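Local coordinates for restriction endonuclease LpnPI (Legionella pneumophila subsp. pneumophila str. Philadelphia 1, PDB 4RZL), which cleaves DNA in a cytosine-modification-dependent way, this N-terminal part being its SRA-type DNA recognition domain, at residues 21-25 / 26-30; 102-105 / 106-109. All coordinates share one frame; numbering follows the deposited sequence.

Contact 1 of 2, residues 21-25 / 26-30; sequences DLIID and AVYEG
Ala-26 and Ile-23 close a type II beta turn, with Ile-24 and Asp-25 at its corners. The turn joins two strands that belong to different sheets of this SRA-type domain. Strand 22-23 pairs with strand 192-193, while strand 27-28 pairs with strands 11-12 and 147-155. The short segment therefore leads from a small antiparallel sheet into the main one. Ala-26 N donates to Ile-23 O at 2.9 Å, the bond that closes the turn. Asp-25 takes the positive phi (64°) of the third turn position. The two side chains at the ends of the turn also meet, with Ala-26 CB 3.8 Å from Ile-23 CB. At the turn, Asp-25 OD1 forms a salt bridge with Lys-150.

Val-27 points its side chain away from residues 21-25 and packs on Tyr-138 and Thr-140. The next residue, Tyr-28, reaches across to the first strand. Its CG stands anti to its own carbonyl carbon (chi1 -60°), which sends the ring toward the backbone of residues 21-23. Leu-22 CD2 lies over one ring face, 3.9 Å from Tyr-28 CZ. The ring also stacks with Tyr-12, so the phenol is packed as well as bonded. Its buried hydroxyl works in both directions. Ile-23 N donates to Tyr-28 OH over 2.8 Å. Tyr-28 OH in turn donates to Asp-21 O at 2.7 Å. One phenol oxygen thus serves the N-H and the C=O that flank Leu-22, and the two bonds fix where the ring ends. The acceptor carbonyl is met in its own plane, on a lone pair of Asp-21 O.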
ATOM      1  N   ASP A  21      11.435   9.138   8.820  1.00 15.96           N
ATOM      2  CA  ASP A  21      11.597   7.830   8.211  1.00 21.09           C
ATOM      3  C   ASP A  21      10.257   7.093   8.289  1.00 16.65           C
ATOM      4  O   ASP A  21       9.438   7.375   9.172  1.00 15.42           O
ATOM      5  CB  ASP A  21      12.677   7.013   8.928  1.00 17.93           C
ATOM      6  CG  ASP A  21      14.009   7.753   9.032  1.00 23.19           C
ATOM      7  OD1 ASP A  21      14.659   7.970   7.992  1.00 23.12           O
ATOM      8  OD2 ASP A  21      14.410   8.101  10.166  1.00 30.39           O
ATOM      9  N   LEU A  22      10.040   6.141   7.388  1.00 14.36           N
ATOM     10  CA  LEU A  22       8.882   5.250   7.496  1.00 17.76           C
ATOM     11  C   LEU A  22       9.254   3.969   8.258  1.00 17.08           C
ATOM     12  O   LEU A  22      10.054   3.154   7.791  1.00 17.07           O
ATOM     13  CB  LEU A  22       8.315   4.905   6.110  1.00 12.84           C
ATOM     14  CG  LEU A  22       7.487   6.034   5.473  1.00 15.53           C
ATOM     15  CD1 LEU A  22       7.141   5.708   4.011  1.00 11.51           C
ATOM     16  CD2 LEU A  22       6.222   6.269   6.304  1.00 11.60           C
ATOM     17  N   ILE A  23       8.660   3.806   9.431  1.00 11.73           N
ATOM     18  CA  ILE A  23       8.988   2.717  10.353  1.00 14.94           C
ATOM     19  C   ILE A  23       7.795   1.784  10.557  1.00 14.48           C
ATOM     20  O   ILE A  23       6.681   2.252  10.779  1.00 16.79           O
ATOM     21  CB  ILE A  23       9.438   3.281  11.715  1.00 16.08           C
ATOM     22  CG1 ILE A  23      10.776   4.012  11.550  1.00 17.96           C
ATOM     23  CG2 ILE A  23       9.570   2.160  12.766  1.00 14.43           C
ATOM     24  CD1 ILE A  23      11.246   4.718  12.796  1.00 29.83           C
ATOM     25  N   ILE A  24       8.038   0.477  10.474  1.00 14.05           N
ATOM     26  CA  ILE A  24       6.992  -0.531  10.637  1.00 13.49           C
ATOM     27  C   ILE A  24       6.136  -0.257  11.870  1.00 17.80           C
ATOM     28  O   ILE A  24       6.648  -0.155  12.990  1.00 13.37           O
ATOM     29  CB  ILE A  24       7.577  -1.955  10.734  1.00 13.42           C
ATOM     30  CG1 ILE A  24       8.055  -2.429   9.358  1.00 11.70           C
ATOM     31  CG2 ILE A  24       6.538  -2.927  11.310  1.00 11.10           C
ATOM     32  CD1 ILE A  24       6.929  -2.605   8.345  1.00 11.07           C
ATOM     33  N   ASP A  25       4.842  -0.075  11.614  1.00 11.78           N
ATOM     34  CA  ASP A  25       3.794   0.139  12.614  1.00 13.36           C
ATOM     35  C   ASP A  25       3.933   1.421  13.435  1.00 15.59           C
ATOM     36  O   ASP A  25       3.244   1.593  14.436  1.00 14.53           O
ATOM     37  CB  ASP A  25       3.690  -1.074  13.534  1.00 16.13           C
ATOM     38  CG  ASP A  25       3.137  -2.294  12.810  1.00 23.00           C
ATOM     39  OD1 ASP A  25       2.538  -2.111  11.722  1.00 15.08           O
ATOM     40  OD2 ASP A  25       3.284  -3.423  13.324  1.00 15.99           O
ATOM     41  N   ALA A  26       4.793   2.331  12.998  1.00 11.19           N
ATOM     42  CA  ALA A  26       4.841   3.656  13.603  1.00 14.61           C
ATOM     43  C   ALA A  26       3.595   4.430  13.165  1.00 17.36           C
ATOM     44  O   ALA A  26       3.040   4.152  12.105  1.00 12.00           O
ATOM     45  CB  ALA A  26       6.110   4.395  13.204  1.00 13.07           C
ATOM     46  N   VAL A  27       3.163   5.388  13.977  1.00 13.83           N
ATOM     47  CA  VAL A  27       1.962   6.174  13.700  1.00 15.51           C
ATOM     48  C   VAL A  27       2.344   7.588  13.278  1.00 19.67           C
ATOM     49  O   VAL A  27       3.253   8.198  13.848  1.00 16.43           O
ATOM     50  CB  VAL A  27       1.033   6.214  14.936  1.00 16.31           C
ATOM     51  CG1 VAL A  27      -0.032   7.296  14.808  1.00 16.46           C
ATOM     52  CG2 VAL A  27       0.399   4.829  15.173  1.00 17.06           C
ATOM     53  N   TYR A  28       1.673   8.083  12.247  1.00 13.79           N
ATOM     54  CA  TYR A  28       1.978   9.390  11.683  1.00 16.90           C
ATOM     55  C   TYR A  28       0.734  10.262  11.761  1.00 18.53           C
ATOM     56  O   TYR A  28      -0.255  10.001  11.102  1.00 17.57           O
ATOM     57  CB  TYR A  28       2.478   9.246  10.243  1.00 20.50           C
ATOM     58  CG  TYR A  28       3.739   8.412  10.186  1.00 17.99           C
ATOM     59  CD1 TYR A  28       3.680   7.026  10.163  1.00 10.64           C
ATOM     60  CD2 TYR A  28       4.995   9.019  10.221  1.00 15.65           C
ATOM     61  CE1 TYR A  28       4.846   6.254  10.145  1.00 15.42           C
ATOM     62  CE2 TYR A  28       6.157   8.268  10.201  1.00 18.60           C
ATOM     63  CZ  TYR A  28       6.081   6.884  10.161  1.00 18.07           C
ATOM     64  OH  TYR A  28       7.249   6.147  10.148  1.00 18.01           O
ATOM     65  N   GLU A  29       0.796  11.289  12.596  1.00 18.50           N
ATOM     66  CA  GLU A  29      -0.379  12.092  12.915  1.00 18.60           C
ATOM     67  C   GLU A  29      -0.744  13.061  11.806  1.00 15.87           C
ATOM     68  O   GLU A  29       0.122  13.701  11.209  1.00 20.43           O
ATOM     69  CB  GLU A  29      -0.147  12.838  14.222  1.00 19.03           C
ATOM     70  CG  GLU A  29      -0.088  11.888  15.405  1.00 28.66           C
ATOM     71  CD  GLU A  29      -0.225  12.589  16.734  1.00 38.42           C
ATOM     72  OE1 GLU A  29       0.664  13.404  17.068  1.00 43.44           O
ATOM     73  OE2 GLU A  29      -1.230  12.337  17.430  1.00 37.08           O
ATOM     74  N   GLY A  30      -2.038  13.155  11.534  1.00 21.26           N
ATOM     75  CA  GLY A  30      -2.560  14.091  10.556  1.00 21.92           C
ATOM     76  C   GLY A  30      -2.729  15.505  11.103  1.00 28.06           C
ATOM     77  O   GLY A  30      -2.517  15.760  12.292  1.00 22.23           O
TER

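Contact 2 of 2, residues 102-105 / 106-109; sequences HDTP and RQGN
Thr-104, Asn-109 and Gln-107 carry the contact where the loop after strand 87-91 enters helix 108-119. Gln-107 holds the N-cap position, and a type I beta turn from Thr-104 to Gln-107 leads into it. Gln-107 N donates to Thr-104 O at 3.1 Å.

The side chain of Gln-107 then folds back on the same turn. It bends at its second torsion (chi2 -72°), which brings the amide across to the preceding loop. Gln-107 NE2 reaches Thr-104 O at 2.9 Å, and this hydrogen bond is nearly straight (175°). It runs in the plane of both the amide and the carbonyl. Thr-104 O is therefore gripped by two N-H groups of one residue. The same Gln-107 NE2 makes a longer, weak bond of 3.3 Å to His-102 O.

Thr-104, the first residue of the turn, is buried. Its methyl CG2 packs 4.1 Å from Asn-109 ND2, the two side chains crossing at about a right angle. Thr-104 OG1 bonds to the carboxylate of Asp-93, which lies at the start of the same loop and also accepts from the first helix amides, Gly-108 N and Asn-109 N.

Asn-109 turns toward the loop. Its backbone oxygen lies near the plane of the His-102 ring, with His-102 CD2 3.9 Å from Asn-109 O. Asn-109 ND2 donates to Ile-101 O and Asn-180 OD1, and His-102 NE2 bonds to Tyr-181 OH.

Neutral amides and carbonyls tie the loop to the helix start across this contact. With two N-H groups on the one carbonyl of Thr-104, the Gln-107 side chain is held folded against the turn by uncharged hydrogen bonds, and no salt bridge joins the segments.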
ATOM      1  N   HIS A 102     -12.750  -2.278 -14.132  1.00 14.71           N
ATOM      2  CA  HIS A 102     -11.543  -1.536 -14.502  1.00 20.12           C
ATOM      3  C   HIS A 102     -11.781  -0.062 -14.791  1.00 23.56           C
ATOM      4  O   HIS A 102     -10.833   0.696 -15.033  1.00 23.01           O
ATOM      5  CB  HIS A 102     -10.891  -2.196 -15.711  1.00 20.78           C
ATOM      6  CG  HIS A 102     -10.367  -3.568 -15.429  1.00 23.06           C
ATOM      7  ND1 HIS A 102     -10.720  -4.671 -16.174  1.00 28.14           N
ATOM      8  CD2 HIS A 102      -9.516  -4.014 -14.473  1.00 26.34           C
ATOM      9  CE1 HIS A 102     -10.102  -5.737 -15.696  1.00 38.03           C
ATOM     10  NE2 HIS A 102      -9.362  -5.368 -14.665  1.00 27.02           N
ATOM     11  N   ASP A 103     -13.044   0.341 -14.755  1.00 14.29           N
ATOM     12  CA  ASP A 103     -13.430   1.714 -15.087  1.00 19.38           C
ATOM     13  C   ASP A 103     -13.612   2.540 -13.808  1.00 24.28           C
ATOM     14  O   ASP A 103     -14.724   2.829 -13.389  1.00 20.88           O
ATOM     15  CB  ASP A 103     -14.701   1.677 -15.949  1.00 22.06           C
ATOM     16  CG  ASP A 103     -15.120   3.050 -16.473  1.00 34.21           C
ATOM     17  OD1 ASP A 103     -14.345   4.023 -16.370  1.00 28.01           O
ATOM     18  OD2 ASP A 103     -16.237   3.140 -17.030  1.00 31.24           O
ATOM     19  N   THR A 104     -12.501   2.920 -13.186  1.00 23.97           N
ATOM     20  CA  THR A 104     -12.546   3.647 -11.929  1.00 19.17           C
ATOM     21  C   THR A 104     -11.726   4.920 -12.079  1.00 20.97           C
ATOM     22  O   THR A 104     -10.784   4.962 -12.875  1.00 18.32           O
ATOM     23  CB  THR A 104     -12.015   2.793 -10.743  1.00 24.47           C
ATOM     24  OG1 THR A 104     -10.588   2.646 -10.838  1.00 19.05           O
ATOM     25  CG2 THR A 104     -12.693   1.413 -10.726  1.00 20.05           C
ATOM     26  N   PRO A 105     -12.113   5.981 -11.356  1.00 26.33           N
ATOM     27  CA  PRO A 105     -11.468   7.294 -11.528  1.00 22.46           C
ATOM     28  C   PRO A 105      -9.967   7.283 -11.218  1.00 30.60           C
ATOM     29  O   PRO A 105      -9.187   7.879 -11.965  1.00 28.11           O
ATOM     30  CB  PRO A 105     -12.221   8.182 -10.531  1.00 27.69           C
ATOM     31  CG  PRO A 105     -13.565   7.522 -10.379  1.00 30.10           C
ATOM     32  CD  PRO A 105     -13.268   6.044 -10.439  1.00 25.66           C
ATOM     33  N   ARG A 106      -9.565   6.595 -10.150  1.00 22.50           N
ATOM     34  CA  ARG A 106      -8.154   6.546  -9.776  1.00 23.82           C
ATOM     35  C   ARG A 106      -7.415   5.390 -10.454  1.00 23.04           C
ATOM     36  O   ARG A 106      -6.200   5.238 -10.296  1.00 23.97           O
ATOM     37  CB  ARG A 106      -8.011   6.437  -8.260  1.00 30.99           C
ATOM     38  CG  ARG A 106      -8.596   7.624  -7.502  1.00 31.57           C
ATOM     39  CD  ARG A 106      -8.323   7.508  -6.012  1.00 34.09           C
ATOM     40  NE  ARG A 106      -9.077   8.498  -5.242  1.00 39.70           N
ATOM     41  CZ  ARG A 106      -8.709   9.765  -5.062  1.00 41.86           C
ATOM     42  NH1 ARG A 106      -7.574  10.222  -5.588  1.00 36.87           N
ATOM     43  NH2 ARG A 106      -9.482  10.574  -4.344  1.00 41.20           N
ATOM     44  N   GLN A 107      -8.151   4.571 -11.202  1.00 21.14           N
ATOM     45  CA  GLN A 107      -7.549   3.474 -11.965  1.00 20.26           C
ATOM     46  C   GLN A 107      -6.814   2.463 -11.078  1.00 15.15           C
ATOM     47  O   GLN A 107      -5.832   1.849 -11.508  1.00 16.17           O
ATOM     48  CB  GLN A 107      -6.583   4.035 -13.012  1.00 21.19           C
ATOM     49  CG  GLN A 107      -7.262   4.734 -14.189  1.00 28.24           C
ATOM     50  CD  GLN A 107      -7.959   3.753 -15.117  1.00 39.36           C
ATOM     51  OE1 GLN A 107      -7.322   3.150 -15.988  1.00 45.99           O
ATOM     52  NE2 GLN A 107      -9.271   3.582 -14.936  1.00 32.83           N
ATOM     53  N   GLY A 108      -7.294   2.290  -9.850  1.00 16.91           N
ATOM     54  CA  GLY A 108      -6.685   1.352  -8.920  1.00 14.02           C
ATOM     55  C   GLY A 108      -6.775  -0.069  -9.462  1.00 14.63           C
ATOM     56  O   GLY A 108      -5.774  -0.779  -9.526  1.00 14.01           O
ATOM     57  N   ASN A 109      -7.977  -0.473  -9.865  1.00 12.27           N
ATOM     58  CA  ASN A 109      -8.197  -1.827 -10.359  1.00 16.54           C
ATOM     59  C   ASN A 109      -7.439  -2.119 -11.640  1.00 13.56           C
ATOM     60  O   ASN A 109      -6.848  -3.188 -11.775  1.00 15.22           O
ATOM     61  CB  ASN A 109      -9.690  -2.076 -10.567  1.00 15.70           C
ATOM     62  CG  ASN A 109     -10.394  -2.406  -9.282  1.00 16.55           C
ATOM     63  OD1 ASN A 109      -9.752  -2.701  -8.275  1.00 17.71           O
ATOM     64  ND2 ASN A 109     -11.719  -2.350  -9.297  1.00 13.42           N
TER

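Contact 1 and contact 2 lie on opposite sides of the chain's centre, with their own centres 27 Å apart and nearest atoms about 17 Å apart. They share no strand or helix. Each is a local turn at a change of element: residues 21-30 pass from one sheet to another, residues 102-109 from a loop into a helix. None of the touching residues of contact 1 is exposed, and a buried aromatic hydroxyl and apolar packing dominate there. Contact 2 has both buried and exposed residues, and amide groups do most of the work. A tyrosine hydroxyl serves backbone groups at the edge of a strand in the first; a glutamine serves loop carbonyls in the second.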